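Long-range contact in oxidized polyvinyl alcohol hydrolase (Sphingopyxis, PDB 3WLA), which hydrolyses beta-diketones such as 4,6-nonanedione and cleaves oxidized polyvinyl alcohol in the second step of polyvinyl alcohol degradation: residues 26-35 with 133-144. Sequence-based numbering, arbitrary orientation.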
loop_
_atom_site.group_PDB
_atom_site.type_symbol
_atom_site.label_atom_id
_atom_site.label_comp_id
_atom_site.label_asym_id
_atom_site.label_seq_id
_atom_site.Cartn_x
_atom_site.Cartn_y
_atom_site.Cartn_z
ATOM N N PHE A 26 15.533 5.373 13.525
ATOM C CA PHE A 26 14.785 4.267 14.094
ATOM C C PHE A 26 15.530 3.029 13.619
ATOM O O PHE A 26 15.711 2.832 12.415
ATOM C CB PHE A 26 13.384 4.244 13.527
ATOM C CG PHE A 26 12.557 3.140 14.058
ATOM C CD1 PHE A 26 11.822 3.320 15.236
ATOM C CD2 PHE A 26 12.488 1.926 13.389
ATOM C CE1 PHE A 26 11.017 2.305 15.732
ATOM C CE2 PHE A 26 11.691 0.889 13.871
ATOM C CZ PHE A 26 10.945 1.082 15.057
ATOM N N PRO A 27 15.993 2.171 14.543
ATOM C CA PRO A 27 16.719 0.988 14.101
ATOM C C PRO A 27 15.846 -0.135 13.614
ATOM O O PRO A 27 14.929 -0.572 14.313
ATOM C CB PRO A 27 17.530 0.597 15.343
ATOM C CG PRO A 27 16.687 1.063 16.478
ATOM C CD PRO A 27 16.218 2.420 15.991
ATOM N N SER A 28 16.145 -0.639 12.419
ATOM C CA SER A 28 15.317 -1.714 11.897
ATOM C C SER A 28 16.100 -2.548 10.892
ATOM O O SER A 28 16.511 -2.055 9.853
ATOM C CB SER A 28 14.023 -1.114 11.276
ATOM O OG SER A 28 13.061 -2.127 10.997
ATOM N N ASP A 29 16.301 -3.820 11.226
ATOM C CA ASP A 29 17.069 -4.739 10.389
ATOM C C ASP A 29 18.443 -4.138 10.107
ATOM O O ASP A 29 19.008 -4.343 9.040
ATOM C CB ASP A 29 16.341 -5.057 9.065
ATOM C CG ASP A 29 15.367 -6.187 9.226
ATOM O OD1 ASP A 29 15.822 -7.284 9.587
ATOM O OD2 ASP A 29 14.157 -6.010 9.020
ATOM N N GLY A 30 18.941 -3.369 11.074
ATOM C CA GLY A 30 20.255 -2.779 10.963
ATOM C C GLY A 30 20.351 -1.515 10.176
ATOM O O GLY A 30 21.457 -1.053 9.884
ATOM N N LYS A 31 19.217 -0.916 9.821
ATOM C CA LYS A 31 19.300 0.326 9.068
ATOM C C LYS A 31 18.746 1.453 9.929
ATOM O O LYS A 31 18.052 1.196 10.906
ATOM C CB LYS A 31 18.482 0.199 7.762
ATOM C CG LYS A 31 19.012 -0.870 6.780
ATOM C CD LYS A 31 17.990 -1.205 5.679
ATOM C CE LYS A 31 18.709 -1.909 4.548
ATOM N NZ LYS A 31 17.813 -2.772 3.832
ATOM N N LYS A 32 19.047 2.691 9.565
ATOM C CA LYS A 32 18.509 3.843 10.272
ATOM C C LYS A 32 17.290 4.344 9.469
ATOM O O LYS A 32 17.429 4.879 8.373
ATOM C CB LYS A 32 19.577 4.931 10.398
ATOM C CG LYS A 32 20.730 4.522 11.402
ATOM C CD LYS A 32 21.789 5.613 11.537
ATOM C CE LYS A 32 23.071 5.080 12.205
ATOM N NZ LYS A 32 24.322 5.873 11.832
ATOM N N ARG A 33 16.102 4.201 10.042
ATOM C CA ARG A 33 14.878 4.581 9.316
ATOM C C ARG A 33 14.208 5.816 9.909
ATOM O O ARG A 33 14.461 6.203 11.063
ATOM C CB ARG A 33 13.919 3.395 9.294
ATOM C CG ARG A 33 14.496 2.088 8.706
ATOM C CD ARG A 33 14.984 2.268 7.242
ATOM N NE ARG A 33 13.886 2.687 6.342
ATOM C CZ ARG A 33 13.083 1.825 5.701
ATOM N NH1 ARG A 33 13.217 0.509 5.849
ATOM N NH2 ARG A 33 12.173 2.283 4.865
ATOM N N ALA A 34 13.376 6.449 9.091
ATOM C CA ALA A 34 12.704 7.674 9.469
ATOM C C ALA A 34 11.207 7.620 9.122
ATOM O O ALA A 34 10.790 6.866 8.215
ATOM C CB ALA A 34 13.381 8.862 8.755
ATOM N N PHE A 35 10.421 8.428 9.830
ATOM C CA PHE A 35 8.957 8.488 9.614
ATOM C C PHE A 35 8.355 9.723 10.296
ATOM O O PHE A 35 8.933 10.276 11.257
ATOM C CB PHE A 35 8.278 7.192 10.097
ATOM C CG PHE A 35 8.545 6.847 11.541
ATOM C CD1 PHE A 35 9.551 5.968 11.889
ATOM C CD2 PHE A 35 7.744 7.405 12.564
ATOM C CE1 PHE A 35 9.783 5.615 13.266
ATOM C CE2 PHE A 35 7.939 7.081 13.919
ATOM C CZ PHE A 35 8.954 6.189 14.282
ATOM N N ASP A 133 12.830 -6.128 4.393
ATOM C CA ASP A 133 13.036 -5.106 5.407
ATOM C C ASP A 133 11.936 -4.061 5.541
ATOM O O ASP A 133 11.666 -3.554 6.639
ATOM C CB ASP A 133 14.351 -4.366 5.160
ATOM C CG ASP A 133 15.557 -5.181 5.559
ATOM O OD1 ASP A 133 15.372 -6.254 6.195
ATOM O OD2 ASP A 133 16.667 -4.722 5.258
ATOM N N ASP A 134 11.308 -3.696 4.418
ATOM C CA ASP A 134 10.265 -2.682 4.535
ATOM C C ASP A 134 9.005 -3.214 5.194
ATOM O O ASP A 134 8.359 -2.522 5.984
ATOM C CB ASP A 134 9.953 -2.054 3.174
ATOM C CG ASP A 134 11.009 -1.055 2.754
ATOM O OD1 ASP A 134 11.642 -0.448 3.643
ATOM O OD2 ASP A 134 11.205 -0.843 1.539
ATOM N N VAL A 135 8.631 -4.442 4.894
ATOM C CA VAL A 135 7.440 -4.950 5.562
ATOM C C VAL A 135 7.654 -4.951 7.091
ATOM O O VAL A 135 6.745 -4.637 7.847
ATOM C CB VAL A 135 7.093 -6.388 5.110
ATOM C CG1 VAL A 135 5.984 -6.970 6.025
ATOM C CG2 VAL A 135 6.591 -6.397 3.655
ATOM N N ARG A 136 8.874 -5.277 7.538
ATOM C CA ARG A 136 9.159 -5.356 8.972
ATOM C C ARG A 136 9.238 -3.983 9.616
ATOM O O ARG A 136 8.795 -3.790 10.752
ATOM C CB ARG A 136 10.448 -6.152 9.213
ATOM C CG ARG A 136 10.202 -7.686 9.106
ATOM C CD ARG A 136 11.472 -8.515 9.288
ATOM N NE ARG A 136 12.534 -8.232 8.317
ATOM C CZ ARG A 136 12.782 -8.996 7.252
ATOM N NH1 ARG A 136 12.040 -10.091 7.002
ATOM N NH2 ARG A 136 13.786 -8.674 6.448
ATOM N N PHE A 137 9.810 -3.043 8.882
ATOM C CA PHE A 137 9.913 -1.683 9.358
ATOM C C PHE A 137 8.529 -1.090 9.620
ATOM O O PHE A 137 8.266 -0.541 10.735
ATOM C CB PHE A 137 10.637 -0.813 8.343
ATOM C CG PHE A 137 10.569 0.657 8.669
ATOM C CD1 PHE A 137 10.899 1.108 9.959
ATOM C CD2 PHE A 137 10.194 1.606 7.694
ATOM C CE1 PHE A 137 10.865 2.471 10.291
ATOM C CE2 PHE A 137 10.161 2.981 8.018
ATOM C CZ PHE A 137 10.497 3.408 9.323
ATOM N N LEU A 138 7.646 -1.172 8.608
ATOM C CA LEU A 138 6.320 -0.616 8.749
ATOM C C LEU A 138 5.650 -1.159 10.014
ATOM O O LEU A 138 5.078 -0.390 10.773
ATOM C CB LEU A 138 5.455 -0.927 7.491
ATOM C CG LEU A 138 6.078 -0.298 6.226
ATOM C CD1 LEU A 138 5.416 -0.898 5.043
ATOM C CD2 LEU A 138 6.061 1.259 6.235
ATOM N N GLU A 139 5.724 -2.465 10.268
ATOM C CA GLU A 139 5.062 -2.968 11.483
ATOM C C GLU A 139 5.703 -2.443 12.788
ATOM O O GLU A 139 5.000 -2.040 13.718
ATOM C CB GLU A 139 5.067 -4.493 11.508
ATOM C CG GLU A 139 4.424 -5.073 12.778
ATOM C CD GLU A 139 4.507 -6.570 12.842
ATOM O OE1 GLU A 139 4.546 -7.243 11.774
ATOM O OE2 GLU A 139 4.520 -7.083 13.979
ATOM N N ALA A 140 7.038 -2.481 12.841
ATOM C CA ALA A 140 7.814 -2.054 13.995
ATOM C C ALA A 140 7.559 -0.591 14.288
ATOM O O ALA A 140 7.432 -0.173 15.469
ATOM C CB ALA A 140 9.282 -2.287 13.718
ATOM N N MET A 141 7.496 0.203 13.212
ATOM C CA MET A 141 7.202 1.619 13.326
ATOM C C MET A 141 5.865 1.859 14.073
ATOM O O MET A 141 5.804 2.627 15.041
ATOM C CB MET A 141 7.105 2.227 11.932
ATOM C CG MET A 141 6.718 3.678 11.892
ATOM S SD MET A 141 6.483 4.257 10.127
ATOM C CE MET A 141 4.870 3.498 9.745
ATOM N N VAL A 142 4.794 1.222 13.589
ATOM C CA VAL A 142 3.487 1.406 14.185
ATOM C C VAL A 142 3.532 0.871 15.603
ATOM O O VAL A 142 3.093 1.569 16.515
ATOM C CB VAL A 142 2.381 0.707 13.383
ATOM C CG1 VAL A 142 1.051 0.827 14.130
ATOM C CG2 VAL A 142 2.250 1.384 11.982
ATOM N N ARG A 143 4.056 -0.340 15.803
ATOM C CA ARG A 143 4.145 -0.867 17.178
ATOM C C ARG A 143 4.860 0.112 18.125
ATOM O O ARG A 143 4.481 0.231 19.293
ATOM C CB ARG A 143 4.855 -2.216 17.200
ATOM C CG ARG A 143 3.966 -3.384 16.885
ATOM C CD ARG A 143 4.755 -4.665 17.041
ATOM N NE ARG A 143 4.037 -5.775 16.416
ATOM C CZ ARG A 143 2.923 -6.325 16.891
ATOM N NH1 ARG A 143 2.379 -5.884 18.020
ATOM N NH2 ARG A 143 2.343 -7.302 16.214
ATOM N N CYS A 144 5.856 0.839 17.635
ATOM C CA CYS A 144 6.577 1.786 18.480
ATOM C C CYS A 144 5.773 3.053 18.780
ATOM O O CYS A 144 5.729 3.496 19.925
ATOM C CB CYS A 144 7.935 2.168 17.864
ATOM S SG CYS A 144 8.892 3.460 18.779
HETATM O O HOH W 1 13.242 -3.422 8.624
#
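F137 reaches from helix 133-144 into the strand pair, where CB of R33 lies over the face of its ring, 3.7 Å from the centroid, a CH-pi contact. R33 then folds back, bent at chi2 and chi3 (both near -60°), bringing one face of its guanidinium over CD2 at the rim of the same ring, the two planes tilted 33° apart. There NH1 and NH2 close end-on upon a single oxygen, OD1 of D134, with NH1 at 2.9 Å; the other carboxylate oxygen takes the backbone N of N115. With an alanine at R33 the CB would still lie over F137, but the D134 carboxylate would probably lose its paired positive charge and the CD2 side of the ring its guanidinium cover. At the edge of that ring, CD2 of F26 is 3.5 Å from CE1 of F137. CG of M141 sits over the centre of the F35 ring, 3.6 Å from its centroid, and the sulfur approaches obliquely, a Met-aromatic contact.

The hairpin's type I' turn, S28 to K31, carries the charged end. NE of R136 gives D29 OD2 a nearly straight bond (2.8 Å, 170°), while its NH2 turns to D133 OD1 and its NH1 to D130. K31, extended beyond CG, delivers NZ to the anti lone pair of D133 OD2 at 2.7 Å. These bonds probably offset the closeness of D29 OD2 and D133 OD1, 3.1 Å apart. A water bridges S28 OG, D29 OD2 and D133 O.

At the far end, C144 lies at the edge of the F26 ring and is disulfide-bonded to C12. The helix thus packs across the edge hairpin of the alpha/beta-hydrolase sheet, where M141 also touches I83 and P85 of strand 81-85 and L138 leads on to M167 of helix 163-174.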